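Local coordinates for putative uncharacterized protein (Chlamydia trachomatis, PDB 3K29) that is probably a coiled-coil, YscO-like chaperone of the type III secretion apparatus, though its exact role is not established, at residues K14-R17 against V18-A21; V113-T116 against K117-E121; K120-E123 against K124-H128. All coordinates share one frame; numbering follows the deposited sequence.

Contact 1 (K14-R17 against V18-A21); sequences KKDR and VDRA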
loop_
_atom_site.group_PDB
_atom_site.type_symbol
_atom_site.label_atom_id
_atom_site.label_comp_id
_atom_site.label_asym_id
_atom_site.label_seq_id
_atom_site.Cartn_x
_atom_site.Cartn_y
_atom_site.Cartn_z
ATOM N N LYS A 14 -11.284 6.050 -14.667
ATOM C CA LYS A 14 -10.129 5.198 -14.426
ATOM C C LYS A 14 -8.949 6.003 -13.848
ATOM O O LYS A 14 -8.146 5.486 -13.047
ATOM C CB LYS A 14 -9.737 4.486 -15.704
ATOM C CG LYS A 14 -10.693 3.326 -16.018
ATOM C CD LYS A 14 -10.112 2.467 -17.120
ATOM C CE LYS A 14 -10.439 0.974 -16.958
ATOM N NZ LYS A 14 -11.737 0.650 -16.280
ATOM N N LYS A 15 -8.874 7.272 -14.247
ATOM C CA LYS A 15 -7.949 8.220 -13.649
ATOM C C LYS A 15 -8.310 8.424 -12.174
ATOM O O LYS A 15 -7.426 8.358 -11.305
ATOM C CB LYS A 15 -7.933 9.532 -14.427
ATOM C CG LYS A 15 -7.247 9.385 -15.795
ATOM C CD LYS A 15 -7.354 10.644 -16.683
ATOM C CE LYS A 15 -6.420 10.482 -17.872
ATOM N NZ LYS A 15 -6.123 11.714 -18.665
ATOM N N ASP A 16 -9.602 8.614 -11.887
ATOM C CA ASP A 16 -10.070 8.742 -10.512
ATOM C C ASP A 16 -9.749 7.528 -9.636
ATOM O O ASP A 16 -9.415 7.698 -8.462
ATOM C CB ASP A 16 -11.564 9.044 -10.462
ATOM C CG ASP A 16 -11.884 10.477 -10.893
ATOM O OD1 ASP A 16 -10.937 11.301 -11.055
ATOM O OD2 ASP A 16 -13.087 10.788 -11.057
ATOM N N ARG A 17 -9.838 6.332 -10.223
ATOM C CA ARG A 17 -9.620 5.086 -9.507
ATOM C C ARG A 17 -8.176 4.899 -9.116
ATOM O O ARG A 17 -7.904 4.319 -8.050
ATOM C CB ARG A 17 -10.095 3.886 -10.326
ATOM C CG ARG A 17 -11.574 3.856 -10.536
ATOM C CD ARG A 17 -12.018 2.457 -10.933
ATOM N NE ARG A 17 -12.097 1.583 -9.766
ATOM C CZ ARG A 17 -11.957 0.259 -9.820
ATOM N NH1 ARG A 17 -11.723 -0.340 -10.979
ATOM N NH2 ARG A 17 -12.054 -0.471 -8.725
ATOM N N VAL A 18 -7.267 5.334 -9.997
ATOM C CA VAL A 18 -5.844 5.474 -9.677
ATOM C C VAL A 18 -5.596 6.486 -8.528
ATOM O O VAL A 18 -4.907 6.152 -7.551
ATOM C CB VAL A 18 -4.998 5.765 -10.932
ATOM C CG1 VAL A 18 -3.553 6.138 -10.562
ATOM C CG2 VAL A 18 -5.040 4.554 -11.863
ATOM N N ASP A 19 -6.177 7.685 -8.620
ATOM C CA ASP A 19 -6.102 8.652 -7.506
ATOM C C ASP A 19 -6.505 7.991 -6.200
ATOM O O ASP A 19 -5.754 8.066 -5.224
ATOM C CB ASP A 19 -6.968 9.898 -7.743
ATOM C CG ASP A 19 -6.415 10.788 -8.832
ATOM O OD1 ASP A 19 -5.419 10.367 -9.457
ATOM O OD2 ASP A 19 -6.975 11.892 -9.087
ATOM N N ARG A 20 -7.671 7.347 -6.193
ATOM C CA ARG A 20 -8.208 6.707 -4.982
ATOM C C ARG A 20 -7.293 5.623 -4.422
ATOM O O ARG A 20 -7.125 5.537 -3.211
ATOM C CB ARG A 20 -9.647 6.179 -5.170
ATOM C CG ARG A 20 -10.644 7.302 -5.486
ATOM C CD ARG A 20 -12.086 6.976 -5.158
ATOM N NE ARG A 20 -12.599 5.908 -5.989
ATOM C CZ ARG A 20 -13.268 6.076 -7.128
ATOM N NH1 ARG A 20 -13.534 7.290 -7.595
ATOM N NH2 ARG A 20 -13.685 5.012 -7.785
ATOM N N ALA A 21 -6.702 4.822 -5.312
ATOM C CA ALA A 21 -5.835 3.714 -4.918
ATOM C C ALA A 21 -4.493 4.195 -4.366
ATOM O O ALA A 21 -3.920 3.555 -3.488
ATOM C CB ALA A 21 -5.601 2.761 -6.112
HETATM O O HOH W 1 -12.370 2.752 -7.070
#
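One turn of the long antiparallel hairpin's first helix, 8-66, brings R17 and R20 together, where the predicted coiled coil begins at V18. The two arginines share a water that accepts from both, 3.0 Å from R17 NE and 2.7 Å from R20 NH2. It lies in the plane of the R17 guanidinium, at its edge. The side chains slant across one another with their guanidinium planes 40° apart, and R20 NH2 comes within 3.7 Å of R17 CG. R20 starts with CG beside its own backbone N (chi1 -62°) and bends at chi3, which folds the guanidinium back over the preceding turn; one face looks onto the D16 carbonyl, and R20 CG packs 3.2 Å from D16 O. Beneath these tips, four i to i+4 backbone bonds run from K14 O, K15 O, D16 O and R17 O to the amides of V18, D19, R20 and A21. V18 turns its methyl CG2 onto K14 O at 3.5 Å and also packs on R118 of helix 70-160, to which K14 and K15 reach as well. R17 also has a long, weak ion pair with E121 of that helix. The neighbouring cationic ends, R17 NE and R20 NH2 at 4.3 Å, would probably repel each other; the shared water offers its oxygen to both and may soften that repulsion.

Contact 2 (V113-T116 against K117-E121); sequences VELT and KRRKE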
loop_
_atom_site.group_PDB
_atom_site.type_symbol
_atom_site.label_atom_id
_atom_site.label_comp_id
_atom_site.label_asym_id
_atom_site.label_seq_id
_atom_site.Cartn_x
_atom_site.Cartn_y
_atom_site.Cartn_z
ATOM N N VAL A 113 -0.769 -3.909 -4.864
ATOM C CA VAL A 113 -1.268 -4.768 -5.946
ATOM C C VAL A 113 -2.481 -4.075 -6.593
ATOM O O VAL A 113 -2.579 -3.990 -7.819
ATOM C CB VAL A 113 -1.656 -6.207 -5.470
ATOM C CG1 VAL A 113 -2.308 -7.018 -6.632
ATOM C CG2 VAL A 113 -0.418 -6.977 -4.916
ATOM N N GLU A 114 -3.395 -3.558 -5.770
ATOM C CA GLU A 114 -4.596 -2.892 -6.303
ATOM C C GLU A 114 -4.283 -1.627 -7.113
ATOM O O GLU A 114 -4.869 -1.432 -8.185
ATOM C CB GLU A 114 -5.644 -2.624 -5.217
ATOM C CG GLU A 114 -6.247 -3.906 -4.691
ATOM C CD GLU A 114 -6.616 -4.835 -5.842
ATOM O OE1 GLU A 114 -7.502 -4.456 -6.647
ATOM O OE2 GLU A 114 -5.992 -5.920 -5.969
ATOM N N LEU A 115 -3.347 -0.811 -6.622
ATOM C CA LEU A 115 -2.851 0.358 -7.351
ATOM C C LEU A 115 -2.258 0.021 -8.726
ATOM O O LEU A 115 -2.513 0.739 -9.697
ATOM C CB LEU A 115 -1.840 1.159 -6.516
ATOM C CG LEU A 115 -1.169 2.421 -7.121
ATOM C CD1 LEU A 115 -2.157 3.412 -7.680
ATOM C CD2 LEU A 115 -0.227 3.143 -6.095
ATOM N N THR A 116 -1.460 -1.051 -8.799
ATOM C CA THR A 116 -0.881 -1.502 -10.067
ATOM C C THR A 116 -1.957 -1.936 -11.046
ATOM O O THR A 116 -1.857 -1.627 -12.232
ATOM C CB THR A 116 0.125 -2.647 -9.889
ATOM O OG1 THR A 116 1.024 -2.304 -8.836
ATOM C CG2 THR A 116 0.924 -2.903 -11.199
ATOM N N LYS A 117 -2.965 -2.664 -10.546
ATOM C CA LYS A 117 -4.135 -3.038 -11.346
ATOM C C LYS A 117 -4.873 -1.815 -11.891
ATOM O O LYS A 117 -5.220 -1.776 -13.065
ATOM C CB LYS A 117 -5.088 -3.942 -10.557
ATOM C CG LYS A 117 -4.855 -5.429 -10.808
ATOM C CD LYS A 117 -5.607 -6.327 -9.828
ATOM C CE LYS A 117 -7.109 -6.422 -10.171
ATOM N NZ LYS A 117 -7.896 -7.153 -9.121
ATOM N N ARG A 118 -5.084 -0.799 -11.054
ATOM C CA ARG A 118 -5.765 0.420 -11.511
ATOM C C ARG A 118 -5.010 1.114 -12.620
ATOM O O ARG A 118 -5.618 1.644 -13.554
ATOM C CB ARG A 118 -6.063 1.394 -10.355
ATOM C CG ARG A 118 -6.951 0.824 -9.287
ATOM C CD ARG A 118 -8.357 0.404 -9.773
ATOM N NE ARG A 118 -8.431 -0.976 -10.289
ATOM C CZ ARG A 118 -8.346 -2.098 -9.552
ATOM N NH1 ARG A 118 -8.183 -2.055 -8.229
ATOM N NH2 ARG A 118 -8.423 -3.287 -10.142
ATOM N N ARG A 119 -3.692 1.113 -12.508
ATOM C CA ARG A 119 -2.835 1.819 -13.431
ATOM C C ARG A 119 -2.745 1.096 -14.782
ATOM O O ARG A 119 -2.717 1.735 -15.827
ATOM C CB ARG A 119 -1.457 2.037 -12.789
ATOM C CG ARG A 119 -1.534 3.015 -11.615
ATOM C CD ARG A 119 -0.358 3.963 -11.547
ATOM N NE ARG A 119 0.582 3.577 -10.505
ATOM C CZ ARG A 119 1.039 4.371 -9.532
ATOM N NH1 ARG A 119 0.653 5.637 -9.440
ATOM N NH2 ARG A 119 1.900 3.888 -8.638
ATOM N N LYS A 120 -2.674 -0.243 -14.727
ATOM C CA LYS A 120 -2.759 -1.133 -15.890
ATOM C C LYS A 120 -4.064 -0.886 -16.662
ATOM O O LYS A 120 -4.043 -0.630 -17.869
ATOM C CB LYS A 120 -2.676 -2.573 -15.394
ATOM C CG LYS A 120 -2.573 -3.648 -16.439
ATOM C CD LYS A 120 -2.545 -4.979 -15.710
ATOM C CE LYS A 120 -3.423 -6.013 -16.414
ATOM N NZ LYS A 120 -2.770 -6.627 -17.629
ATOM N N GLU A 121 -5.187 -0.918 -15.951
ATOM C CA GLU A 121 -6.498 -0.692 -16.573
ATOM C C GLU A 121 -6.615 0.706 -17.181
ATOM O O GLU A 121 -7.072 0.848 -18.303
ATOM C CB GLU A 121 -7.640 -0.890 -15.577
ATOM C CG GLU A 121 -7.819 -2.313 -15.075
ATOM C CD GLU A 121 -8.304 -2.389 -13.630
ATOM O OE1 GLU A 121 -8.721 -1.352 -13.032
ATOM O OE2 GLU A 121 -8.258 -3.517 -13.089
#
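E114 meets R118 one helical turn further on in a salt bridge: R118 NH1 donates to E114 OE1 at 3.0 Å with an N-H...O angle of 165°. The oxygen is met on its anti side, the donor tilted well out of the carboxylate plane, and lies near the guanidinium plane, while the carboxylate and guanidinium planes are turned 41° from each other. The same OE1 has a second, long salt-bridge partner in K117 NZ, 3.7 Å away, whose chain runs alongside E114 in the same direction. Next outward, E121 fixes the rotation of the arginine. R118 NE bonds to E121 OE1 at 2.8 Å and R118 NH2 to E121 OE2 at 3.0 Å, a side-on, two-nitrogen grip on the syn sides of the carboxylate. R118 CG, beside the backbone N, packs 3.3 Å from E114 O, and the bends at chi2 (-61°) and chi3 then bring the guanidinium round between the two glutamates. Three nitrogens of one guanidinium are thus engaged by two carboxylates, in a network of E114, K117, R118 and E121 laid over regular i to i+4 backbone bonds. Around the helix, L115 lies under one face of the R119 guanidinium, CD2 reaching R119 NH2 at 3.4 Å, while R119 NH1 forms a salt bridge with E22. That bridge crosses to helix 8-66, on which L115 packs at A21 and E22 and E121 at K14. The turn thus faces the first helix of the hairpin with L115, flanked by charged groups.

Contact 3 (K120-E123 against K124-H128); sequences KEEE and KTRLH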
loop_
_atom_site.group_PDB
_atom_site.type_symbol
_atom_site.label_atom_id
_atom_site.label_comp_id
_atom_site.label_asym_id
_atom_site.label_seq_id
_atom_site.Cartn_x
_atom_site.Cartn_y
_atom_site.Cartn_z
ATOM N N LYS A 120 -2.674 -0.243 -14.727
ATOM C CA LYS A 120 -2.759 -1.133 -15.890
ATOM C C LYS A 120 -4.064 -0.886 -16.662
ATOM O O LYS A 120 -4.043 -0.630 -17.869
ATOM C CB LYS A 120 -2.676 -2.573 -15.394
ATOM C CG LYS A 120 -2.573 -3.648 -16.439
ATOM C CD LYS A 120 -2.545 -4.979 -15.710
ATOM C CE LYS A 120 -3.423 -6.013 -16.414
ATOM N NZ LYS A 120 -2.770 -6.627 -17.629
ATOM N N GLU A 121 -5.187 -0.918 -15.951
ATOM C CA GLU A 121 -6.498 -0.692 -16.573
ATOM C C GLU A 121 -6.615 0.706 -17.181
ATOM O O GLU A 121 -7.072 0.848 -18.303
ATOM C CB GLU A 121 -7.640 -0.890 -15.577
ATOM C CG GLU A 121 -7.819 -2.313 -15.075
ATOM C CD GLU A 121 -8.304 -2.389 -13.630
ATOM O OE1 GLU A 121 -8.721 -1.352 -13.032
ATOM O OE2 GLU A 121 -8.258 -3.517 -13.089
ATOM N N GLU A 122 -6.207 1.725 -16.435
ATOM C CA GLU A 122 -6.263 3.090 -16.930
ATOM C C GLU A 122 -5.415 3.203 -18.204
ATOM O O GLU A 122 -5.820 3.842 -19.193
ATOM C CB GLU A 122 -5.779 4.073 -15.848
ATOM C CG GLU A 122 -5.895 5.577 -16.233
ATOM C CD GLU A 122 -4.784 6.090 -17.161
ATOM O OE1 GLU A 122 -3.623 5.598 -17.105
ATOM O OE2 GLU A 122 -5.086 7.009 -17.966
ATOM N N GLU A 123 -4.238 2.584 -18.183
ATOM C CA GLU A 123 -3.379 2.640 -19.341
ATOM C C GLU A 123 -3.950 1.898 -20.558
ATOM O O GLU A 123 -3.778 2.349 -21.685
ATOM C CB GLU A 123 -1.984 2.127 -19.007
ATOM C CG GLU A 123 -1.048 2.215 -20.187
ATOM C CD GLU A 123 -0.583 3.648 -20.469
ATOM O OE1 GLU A 123 0.446 3.781 -21.148
ATOM O OE2 GLU A 123 -1.217 4.636 -20.004
ATOM N N LYS A 124 -4.600 0.760 -20.347
ATOM C CA LYS A 124 -5.322 0.105 -21.439
ATOM C C LYS A 124 -6.331 1.073 -22.102
ATOM O O LYS A 124 -6.353 1.188 -23.318
ATOM C CB LYS A 124 -6.016 -1.172 -20.960
ATOM C CG LYS A 124 -6.653 -2.042 -22.081
ATOM C CD LYS A 124 -7.098 -3.413 -21.531
ATOM C CE LYS A 124 -5.927 -4.409 -21.447
ATOM N NZ LYS A 124 -5.905 -5.204 -20.178
ATOM N N THR A 125 -7.141 1.769 -21.297
ATOM C CA THR A 125 -8.091 2.763 -21.821
ATOM C C THR A 125 -7.413 3.965 -22.484
ATOM O O THR A 125 -7.877 4.400 -23.537
ATOM C CB THR A 125 -9.131 3.223 -20.762
ATOM O OG1 THR A 125 -9.793 2.062 -20.255
ATOM C CG2 THR A 125 -10.198 4.223 -21.382
ATOM N N ARG A 126 -6.328 4.474 -21.885
ATOM C CA ARG A 126 -5.574 5.571 -22.475
ATOM C C ARG A 126 -5.064 5.156 -23.881
ATOM O O ARG A 126 -5.180 5.910 -24.850
ATOM C CB ARG A 126 -4.425 6.007 -21.546
ATOM C CG ARG A 126 -3.797 7.369 -21.894
ATOM C CD ARG A 126 -2.295 7.418 -21.593
ATOM N NE ARG A 126 -1.579 6.316 -22.254
ATOM C CZ ARG A 126 -1.196 6.305 -23.532
ATOM N NH1 ARG A 126 -1.435 7.352 -24.322
ATOM N NH2 ARG A 126 -0.580 5.239 -24.028
ATOM N N LEU A 127 -4.539 3.938 -23.990
ATOM C CA LEU A 127 -4.043 3.442 -25.259
ATOM C C LEU A 127 -5.168 3.371 -26.294
ATOM O O LEU A 127 -4.955 3.682 -27.482
ATOM C CB LEU A 127 -3.367 2.080 -25.106
ATOM C CG LEU A 127 -2.480 1.722 -26.316
ATOM C CD1 LEU A 127 -1.229 2.620 -26.411
ATOM C CD2 LEU A 127 -2.082 0.254 -26.311
ATOM N N HIS A 128 -6.358 2.958 -25.857
ATOM C CA HIS A 128 -7.488 2.872 -26.798
ATOM C C HIS A 128 -7.988 4.243 -27.256
ATOM O O HIS A 128 -8.501 4.360 -28.367
ATOM C CB HIS A 128 -8.657 2.036 -26.265
ATOM C CG HIS A 128 -8.322 0.602 -26.022
ATOM N ND1 HIS A 128 -7.214 -0.008 -26.568
ATOM C CD2 HIS A 128 -8.954 -0.348 -25.291
ATOM C CE1 HIS A 128 -7.171 -1.269 -26.178
ATOM N NE2 HIS A 128 -8.216 -1.502 -25.403
#
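E123 and R126 pair across a turn of helix 70-160, the second arm of the helical hairpin, in an i to i+3 salt bridge. Followed outward from the backbone, R126 first sets CB 3.5 Å from E122 O and 3.8 Å from E122 OE2. CG then passes loosely by the same E122 carboxylate oxygen. At CD the chain comes against E123 OE2, 3.4 Å away, and NE makes the principal bond, donating to that oxygen at 2.8 Å with an N-H...O angle of 151°. Though E123 OE2 lies in the guanidinium plane, the donor approaches it from above the carboxylate plane, 49° out of it. NH2 adds a weak bond to E123 OE1, and NH1 turns on to a salt bridge with E130, so the guanidinium joins glutamates before and after it on the helix. E123 reaches the arginine with CG opposite its backbone N (chi1 -178°) and a bend at chi2 that carries the carboxylate forward along the helix, beside the R126 chain. Backbone bonds link K120, E121, E122 and E123 to the amides four residues later. Towards helix 8-66, E122 touches L11 and K15, and T125 touches K14. K120 and K124 bring like charges close together, their NZ atoms 4.3 Å apart. One turn on, K124 O lies over the centre of the H128 ring, 3.4 Å above its plane.

The three contacts occupy neighbouring turns of a two-helix antiparallel hairpin. Contact 1 comes first in the chain, on helix 8-66; contacts 2 and 3 follow on helix 70-160 and overlap at K120 and E121. Centre to centre, contact 1 is about 9 Å from contact 2 and 12 Å from contact 3, and contacts 2 and 3 are about 11 Å apart. Between the arms, the like-charged R17 NH1 and R118 NE lie 3.4 Å apart. Packing between the arms falls on the same turns as the salt bridges and water bridge within each helix, in a long two-helix rod consistent with the predicted coiled coil.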